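Local coordinates for protein MmeI (Methylophilus methylotrophus, PDB 5HR4) that acts on DNA as a Type IIL restriction-modification enzyme, probably methylating adenine at N6 with S-adenosyl-L-methionine as methyl donor, at residues L324-F329 with F477-N481; F409-E413 with I464-L470. All coordinates share one frame. Residue numbers count along the deposited sequence, not the author numbering.

Interaction 1: L324-F329 with F477-N481; sequences LIKPLF and FILGN. With SFG (sinefungin), chain H; nucleotides of chain B.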
loop_
_atom_site.group_PDB
_atom_site.type_symbol
_atom_site.label_atom_id
_atom_site.label_comp_id
_atom_site.label_asym_id
_atom_site.label_seq_id
_atom_site.Cartn_x
_atom_site.Cartn_y
_atom_site.Cartn_z
ATOM N N LEU A 324 -12.422 -4.485 5.167
ATOM C CA LEU A 324 -12.078 -5.703 4.454
ATOM C C LEU A 324 -12.798 -6.933 5.014
ATOM O O LEU A 324 -13.309 -7.755 4.240
ATOM C CB LEU A 324 -10.564 -5.889 4.475
ATOM C CG LEU A 324 -9.965 -7.030 3.662
ATOM C CD1 LEU A 324 -8.561 -6.646 3.381
ATOM C CD2 LEU A 324 -9.989 -8.360 4.415
ATOM N N ILE A 325 -12.881 -7.078 6.340
ATOM C CA ILE A 325 -13.538 -8.269 6.874
ATOM C C ILE A 325 -15.065 -8.167 6.909
ATOM O O ILE A 325 -15.734 -9.208 6.994
ATOM C CB ILE A 325 -13.019 -8.624 8.281
ATOM C CG1 ILE A 325 -13.415 -7.549 9.295
ATOM C CG2 ILE A 325 -11.490 -8.869 8.256
ATOM C CD1 ILE A 325 -12.903 -7.799 10.702
ATOM N N LYS A 326 -15.657 -6.971 6.867
ATOM C CA LYS A 326 -17.124 -6.925 6.886
ATOM C C LYS A 326 -17.712 -7.563 5.637
ATOM O O LYS A 326 -18.532 -8.488 5.773
ATOM C CB LYS A 326 -17.638 -5.489 7.071
ATOM C CG LYS A 326 -17.496 -4.912 8.486
ATOM C CD LYS A 326 -17.725 -3.388 8.477
ATOM C CE LYS A 326 -19.067 -2.992 9.099
ATOM N NZ LYS A 326 -20.191 -3.758 8.492
ATOM N N PRO A 327 -17.326 -7.169 4.415
ATOM C CA PRO A 327 -17.800 -7.909 3.237
ATOM C C PRO A 327 -17.253 -9.321 3.146
ATOM O O PRO A 327 -17.944 -10.195 2.617
ATOM C CB PRO A 327 -17.316 -7.056 2.052
ATOM C CG PRO A 327 -16.829 -5.780 2.641
ATOM C CD PRO A 327 -16.409 -6.080 4.031
ATOM N N LEU A 328 -16.037 -9.588 3.620
ATOM C CA LEU A 328 -15.475 -10.921 3.409
ATOM C C LEU A 328 -16.289 -11.982 4.139
ATOM O O LEU A 328 -16.678 -12.997 3.545
ATOM C CB LEU A 328 -14.009 -10.976 3.844
ATOM C CG LEU A 328 -13.231 -12.219 3.360
ATOM C CD1 LEU A 328 -13.337 -12.406 1.835
ATOM C CD2 LEU A 328 -11.760 -12.199 3.807
ATOM N N PHE A 329 -16.576 -11.769 5.420
ATOM C CA PHE A 329 -17.384 -12.758 6.125
ATOM C C PHE A 329 -18.300 -12.146 7.175
ATOM O O PHE A 329 -19.409 -12.645 7.376
ATOM C CB PHE A 329 -16.490 -13.812 6.792
ATOM C CG PHE A 329 -15.400 -13.228 7.630
ATOM C CD1 PHE A 329 -14.159 -12.956 7.082
ATOM C CD2 PHE A 329 -15.611 -12.949 8.965
ATOM C CE1 PHE A 329 -13.150 -12.401 7.846
ATOM C CE2 PHE A 329 -14.610 -12.407 9.739
ATOM C CZ PHE A 329 -13.371 -12.124 9.171
ATOM N N PHE A 477 -10.829 -18.382 5.227
ATOM C CA PHE A 477 -10.583 -17.060 4.673
ATOM C C PHE A 477 -9.090 -16.752 4.616
ATOM O O PHE A 477 -8.324 -17.120 5.514
ATOM C CB PHE A 477 -11.331 -16.003 5.472
ATOM C CG PHE A 477 -12.763 -16.318 5.638
ATOM C CD1 PHE A 477 -13.694 -15.900 4.698
ATOM C CD2 PHE A 477 -13.195 -17.071 6.714
ATOM C CE1 PHE A 477 -15.033 -16.204 4.841
ATOM C CE2 PHE A 477 -14.534 -17.391 6.851
ATOM C CZ PHE A 477 -15.450 -16.948 5.915
ATOM N N ILE A 478 -8.692 -16.087 3.534
ATOM C CA ILE A 478 -7.350 -15.568 3.347
ATOM C C ILE A 478 -7.482 -14.056 3.267
ATOM O O ILE A 478 -8.131 -13.530 2.352
ATOM C CB ILE A 478 -6.685 -16.145 2.087
ATOM C CG1 ILE A 478 -6.380 -17.626 2.276
ATOM C CG2 ILE A 478 -5.391 -15.429 1.760
ATOM C CD1 ILE A 478 -5.815 -18.232 1.053
ATOM N N LEU A 479 -6.898 -13.355 4.238
ATOM C CA LEU A 479 -6.951 -11.905 4.261
ATOM C C LEU A 479 -5.619 -11.337 4.716
ATOM O O LEU A 479 -4.884 -11.975 5.470
ATOM C CB LEU A 479 -8.057 -11.403 5.183
ATOM C CG LEU A 479 -8.301 -12.094 6.519
ATOM C CD1 LEU A 479 -7.356 -11.621 7.555
ATOM C CD2 LEU A 479 -9.712 -11.750 6.948
ATOM N N GLY A 480 -5.324 -10.125 4.277
ATOM C CA GLY A 480 -4.209 -9.405 4.849
ATOM C C GLY A 480 -3.778 -8.256 3.971
ATOM O O GLY A 480 -4.338 -8.006 2.906
ATOM N N ASN A 481 -2.731 -7.572 4.442
ATOM C CA ASN A 481 -2.199 -6.369 3.811
ATOM C C ASN A 481 -0.736 -6.601 3.449
ATOM O O ASN A 481 0.172 -6.153 4.165
ATOM C CB ASN A 481 -2.359 -5.157 4.726
ATOM C CG ASN A 481 -1.804 -3.899 4.111
ATOM O OD1 ASN A 481 -1.677 -3.788 2.886
ATOM N ND2 ASN A 481 -1.457 -2.941 4.951
HETATM N N SFG H . -1.174 -6.225 8.327
HETATM C CA SFG H . -0.076 -6.060 9.256
HETATM C C SFG H . -0.592 -5.224 10.412
HETATM O O SFG H . -1.777 -4.825 10.382
HETATM O OXT SFG H . 0.139 -4.935 11.390
HETATM C CB SFG H . 1.091 -5.353 8.576
HETATM C CG SFG H . 1.455 -6.143 7.329
HETATM C CD SFG H . 2.418 -5.274 6.551
HETATM N NE SFG H . 1.617 -4.322 5.807
HETATM C "C5'" SFG H . 3.310 -6.105 5.614
HETATM C "C4'" SFG H . 4.104 -7.251 6.329
HETATM O "O4'" SFG H . 4.528 -8.094 5.430
HETATM C "C3'" SFG H . 5.393 -6.781 7.026
HETATM O "O3'" SFG H . 5.221 -6.956 8.359
HETATM C "C2'" SFG H . 6.542 -7.665 6.459
HETATM O "O2'" SFG H . 7.469 -8.125 7.531
HETATM C "C1'" SFG H . 5.928 -8.690 5.963
HETATM N N9 SFG H . 6.555 -9.231 4.798
HETATM C C8 SFG H . 7.164 -8.581 3.810
HETATM N N7 SFG H . 7.561 -9.475 2.902
HETATM C C5 SFG H . 7.187 -10.680 3.332
HETATM C C6 SFG H . 7.360 -11.926 2.781
HETATM N N6 SFG H . 7.983 -12.376 1.561
HETATM N N1 SFG H . 6.901 -13.011 3.394
HETATM C C2 SFG H . 6.252 -12.874 4.576
HETATM N N3 SFG H . 6.086 -11.641 5.123
HETATM C C4 SFG H . 6.556 -10.538 4.497
ATOM P P DA B 7 7.463 2.609 -3.328
ATOM O OP1 DA B 7 8.652 2.668 -2.432
ATOM O OP2 DA B 7 7.160 1.349 -4.049
ATOM O "O5'" DA B 7 6.208 3.121 -2.508
ATOM C "C5'" DA B 7 5.336 2.259 -1.897
ATOM C "C4'" DA B 7 4.739 2.995 -0.740
ATOM O "O4'" DA B 7 3.803 2.166 -0.056
ATOM C "C3'" DA B 7 5.745 3.467 0.296
ATOM O "O3'" DA B 7 5.381 4.770 0.668
ATOM C "C2'" DA B 7 5.568 2.469 1.443
ATOM C "C1'" DA B 7 4.097 2.112 1.320
ATOM N N9 DA B 7 3.746 0.756 1.721
ATOM C C8 DA B 7 4.440 -0.376 1.451
ATOM N N7 DA B 7 3.850 -1.460 1.857
ATOM C C5 DA B 7 2.663 -1.011 2.413
ATOM C C6 DA B 7 1.568 -1.683 3.019
ATOM N N6 DA B 7 1.511 -3.006 3.182
ATOM N N1 DA B 7 0.541 -0.933 3.463
ATOM C C2 DA B 7 0.601 0.387 3.306
ATOM N N3 DA B 7 1.567 1.123 2.745
ATOM C C4 DA B 7 2.577 0.351 2.318
#
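On the strand side, Phe-477 and Leu-479 supply most of the buried area, 68 Å² for each residue. Both have CA-to-CB bonds directed toward the helix, whereas that of Ile-478 between them is directed away. Leu-479 CD2 sits among three side chains of the helix: it lies 3.6 Å from Ile-325 CG2, 3.8 Å from Leu-328 CD2 and 3.6 Å from Phe-329 CE1, where it meets the edge of that ring, while Leu-479 CB is 3.7 Å from Leu-324 CD2. The axes of helix segment 324-329 and strand 477-480 run nearly antiparallel (166°) and approach to 10.2 Å, a separation filled by these apolar groups without any hydrogen bond across. This is helix-on-sheet packing in the Rossmann-like methyltransferase core, with Phe-369 of helix 368-388 touching Leu-324 and Leu-479 on the same face. Phe-477 takes the other end of the contact: Phe-329 CB comes within 3.4 Å of Phe-477 CE1, the two ring centroids are 4.8 Å apart with planes at 47°, and Leu-328 CG reaches Phe-477 CD1 at 3.9 Å. Beyond the packed strand, Asn-481 begins the Asn-Pro-Pro-Phe signature of N6-adenine methyltransferases. Its backbone O accepts a hydrogen bond from NE of sinefungin (2.9 Å), its ND2 donates to N1 of DA7 of chain B (3.2 Å), and its OD1 receives a weak bond from N6 of that adenine (3.3 Å).

Interaction 2: F409-E413 with I464-L470; sequences FFGIE and IDWNDVL. With SFG (sinefungin), chain H.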
loop_
_atom_site.group_PDB
_atom_site.type_symbol
_atom_site.label_atom_id
_atom_site.label_comp_id
_atom_site.label_asym_id
_atom_site.label_seq_id
_atom_site.Cartn_x
_atom_site.Cartn_y
_atom_site.Cartn_z
ATOM N N PHE A 409 -6.474 -19.201 14.132
ATOM C CA PHE A 409 -5.814 -18.142 13.385
ATOM C C PHE A 409 -4.390 -18.533 13.001
ATOM O O PHE A 409 -3.637 -19.090 13.810
ATOM C CB PHE A 409 -5.869 -16.848 14.189
ATOM C CG PHE A 409 -7.271 -16.370 14.407
ATOM C CD1 PHE A 409 -8.044 -16.881 15.442
ATOM C CD2 PHE A 409 -7.844 -15.455 13.534
ATOM C CE1 PHE A 409 -9.382 -16.442 15.627
ATOM C CE2 PHE A 409 -9.152 -15.020 13.709
ATOM C CZ PHE A 409 -9.926 -15.524 14.755
ATOM N N PHE A 410 -4.046 -18.233 11.748
ATOM C CA PHE A 410 -2.867 -18.730 11.063
ATOM C C PHE A 410 -2.225 -17.566 10.327
ATOM O O PHE A 410 -2.936 -16.760 9.720
ATOM C CB PHE A 410 -3.240 -19.837 10.052
ATOM C CG PHE A 410 -3.840 -21.084 10.674
ATOM C CD1 PHE A 410 -5.201 -21.164 10.961
ATOM C CD2 PHE A 410 -3.044 -22.193 10.948
ATOM C CE1 PHE A 410 -5.755 -22.331 11.534
ATOM C CE2 PHE A 410 -3.585 -23.346 11.524
ATOM C CZ PHE A 410 -4.939 -23.410 11.818
ATOM N N GLY A 411 -0.896 -17.475 10.352
ATOM C CA GLY A 411 -0.231 -16.354 9.714
ATOM C C GLY A 411 1.213 -16.645 9.364
ATOM O O GLY A 411 1.884 -17.442 10.032
ATOM N N ILE A 412 1.701 -15.965 8.320
ATOM C CA ILE A 412 3.101 -16.013 7.894
ATOM C C ILE A 412 3.692 -14.602 7.971
ATOM O O ILE A 412 3.083 -13.639 7.488
ATOM C CB ILE A 412 3.239 -16.566 6.462
ATOM C CG1 ILE A 412 2.555 -17.929 6.296
ATOM C CG2 ILE A 412 4.685 -16.689 6.115
ATOM C CD1 ILE A 412 2.312 -18.331 4.833
ATOM N N GLU A 413 4.892 -14.484 8.541
ATOM C CA GLU A 413 5.518 -13.184 8.768
ATOM C C GLU A 413 7.044 -13.344 8.760
ATOM O O GLU A 413 7.591 -14.215 9.443
ATOM C CB GLU A 413 5.001 -12.591 10.087
ATOM C CG GLU A 413 5.798 -11.443 10.692
ATOM C CD GLU A 413 5.971 -10.235 9.748
ATOM O OE1 GLU A 413 5.011 -9.892 9.020
ATOM O OE2 GLU A 413 7.079 -9.628 9.733
ATOM N N ILE A 464 7.594 -20.652 0.484
ATOM C CA ILE A 464 7.122 -21.880 1.114
ATOM C C ILE A 464 5.791 -22.322 0.500
ATOM O O ILE A 464 5.134 -21.588 -0.240
ATOM C CB ILE A 464 6.972 -21.722 2.638
ATOM C CG1 ILE A 464 5.947 -20.629 2.958
ATOM C CG2 ILE A 464 8.298 -21.427 3.290
ATOM C CD1 ILE A 464 5.660 -20.537 4.432
ATOM N N ASP A 465 5.376 -23.530 0.859
ATOM C CA ASP A 465 4.048 -24.026 0.527
ATOM C C ASP A 465 3.094 -23.669 1.669
ATOM O O ASP A 465 3.270 -24.149 2.797
ATOM C CB ASP A 465 4.100 -25.539 0.297
ATOM C CG ASP A 465 2.798 -26.106 -0.244
ATOM O OD1 ASP A 465 1.897 -25.329 -0.630
ATOM O OD2 ASP A 465 2.684 -27.344 -0.302
ATOM N N TRP A 466 2.081 -22.834 1.380
ATOM C CA TRP A 466 1.157 -22.417 2.438
ATOM C C TRP A 466 0.538 -23.603 3.179
ATOM O O TRP A 466 0.266 -23.503 4.380
ATOM C CB TRP A 466 0.063 -21.492 1.869
ATOM C CG TRP A 466 0.616 -20.129 1.505
ATOM C CD1 TRP A 466 1.898 -19.703 1.687
ATOM C CD2 TRP A 466 -0.084 -19.029 0.906
ATOM N NE1 TRP A 466 2.052 -18.422 1.234
ATOM C CE2 TRP A 466 0.851 -17.980 0.746
ATOM C CE3 TRP A 466 -1.404 -18.824 0.496
ATOM C CZ2 TRP A 466 0.507 -16.745 0.184
ATOM C CZ3 TRP A 466 -1.744 -17.595 -0.058
ATOM C CH2 TRP A 466 -0.795 -16.576 -0.207
ATOM N N ASN A 467 0.344 -24.744 2.504
ATOM C CA ASN A 467 -0.219 -25.916 3.183
ATOM C C ASN A 467 0.612 -26.388 4.379
ATOM O O ASN A 467 0.103 -27.156 5.199
ATOM C CB ASN A 467 -0.406 -27.082 2.206
ATOM C CG ASN A 467 -1.549 -26.849 1.234
ATOM O OD1 ASN A 467 -2.736 -26.949 1.598
ATOM N ND2 ASN A 467 -1.203 -26.536 -0.013
ATOM N N ASP A 468 1.867 -25.963 4.520
ATOM C CA ASP A 468 2.570 -26.334 5.745
ATOM C C ASP A 468 2.092 -25.528 6.950
ATOM O O ASP A 468 2.258 -25.972 8.093
ATOM C CB ASP A 468 4.076 -26.175 5.565
ATOM C CG ASP A 468 4.611 -27.021 4.439
ATOM O OD1 ASP A 468 3.960 -28.045 4.124
ATOM O OD2 ASP A 468 5.671 -26.661 3.871
ATOM N N VAL A 469 1.502 -24.360 6.724
ATOM C CA VAL A 469 0.907 -23.584 7.805
ATOM C C VAL A 469 -0.514 -24.044 8.081
ATOM O O VAL A 469 -0.930 -24.133 9.241
ATOM C CB VAL A 469 0.940 -22.082 7.460
ATOM C CG1 VAL A 469 0.413 -21.238 8.634
ATOM C CG2 VAL A 469 2.349 -21.684 7.057
ATOM N N LEU A 470 -1.265 -24.325 7.019
ATOM C CA LEU A 470 -2.679 -24.660 7.137
ATOM C C LEU A 470 -3.076 -25.388 5.867
ATOM O O LEU A 470 -2.951 -24.832 4.769
ATOM C CB LEU A 470 -3.536 -23.407 7.339
ATOM C CG LEU A 470 -5.049 -23.658 7.343
ATOM C CD1 LEU A 470 -5.366 -24.768 8.315
ATOM C CD2 LEU A 470 -5.846 -22.408 7.705
HETATM N N SFG H . -1.174 -6.225 8.327
HETATM C CA SFG H . -0.076 -6.060 9.256
HETATM C C SFG H . -0.592 -5.224 10.412
HETATM O O SFG H . -1.777 -4.825 10.382
HETATM O OXT SFG H . 0.139 -4.935 11.390
HETATM C CB SFG H . 1.091 -5.353 8.576
HETATM C CG SFG H . 1.455 -6.143 7.329
HETATM C CD SFG H . 2.418 -5.274 6.551
HETATM N NE SFG H . 1.617 -4.322 5.807
HETATM C "C5'" SFG H . 3.310 -6.105 5.614
HETATM C "C4'" SFG H . 4.104 -7.251 6.329
HETATM O "O4'" SFG H . 4.528 -8.094 5.430
HETATM C "C3'" SFG H . 5.393 -6.781 7.026
HETATM O "O3'" SFG H . 5.221 -6.956 8.359
HETATM C "C2'" SFG H . 6.542 -7.665 6.459
HETATM O "O2'" SFG H . 7.469 -8.125 7.531
HETATM C "C1'" SFG H . 5.928 -8.690 5.963
HETATM N N9 SFG H . 6.555 -9.231 4.798
HETATM C C8 SFG H . 7.164 -8.581 3.810
HETATM N N7 SFG H . 7.561 -9.475 2.902
HETATM C C5 SFG H . 7.187 -10.680 3.332
HETATM C C6 SFG H . 7.360 -11.926 2.781
HETATM N N6 SFG H . 7.983 -12.376 1.561
HETATM N N1 SFG H . 6.901 -13.011 3.394
HETATM C C2 SFG H . 6.252 -12.874 4.576
HETATM N N3 SFG H . 6.086 -11.641 5.123
HETATM C C4 SFG H . 6.556 -10.538 4.497
#
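In the Rossmann-like fold of class I methyltransferases, an acidic residue at the C-terminal end of the second strand typically holds the cofactor ribose; strand 409-413, with Glu-413, fits that description. The loop 464-470 packs against one face of this strand, to which the CA-to-CB bonds of Phe-410 and Ile-412 point. Gly-411, lacking a side chain, separates these two bumps, and Val-469 settles over the interval: its CG1 lies 4.2 Å from Phe-410 CB and 4.3 Å from Gly-411 O, while its CG2 is 3.8 Å from Ile-412 CG1. Ile-412 in turn projects into a hollow of the loop, where its CD1 meets Ile-464 CD1 at 4.0 Å and Trp-466 CD1 at 3.5 Å. The loop is tightly wound here: Val-469 N and Leu-470 N both bond to Trp-466 O, at 2.8 and 3.2 Å. Trp-466 is held by a hydrogen bond from its NE1 to the backbone O of Ala-461. At the far end, Leu-470 CD2 lies over one face of the Phe-410 ring in a CH-pi contact, 3.8 Å from the centroid and 22° off the normal; the same ring stacks with His-455 of the neighbouring strand. Past the packed region, sinefungin O3' donates to Glu-413 OE1 at 3.0 Å, and its O2' to Glu-413 OE2 at 2.7 Å.

Interactions 1 and 2 use one sheet, with strand 359-361 lying between 409-413 and 477-480, and their centres are 16 Å apart. Helix segment 324-329 packs on one face and loop 464-470 on the other: Ile-478, whose CA-to-CB bond points away from the helix, brings its CD1 to 4.3 Å from Trp-466 CZ3. Both strands lead to sinefungin, one meeting its ribose through Glu-413, the other its amine through Asn-481. That amine, NE of sinefungin, lies 2.9 Å from N6 of DA7 of chain B, a proximity consistent with the target adenine being placed for methyl transfer.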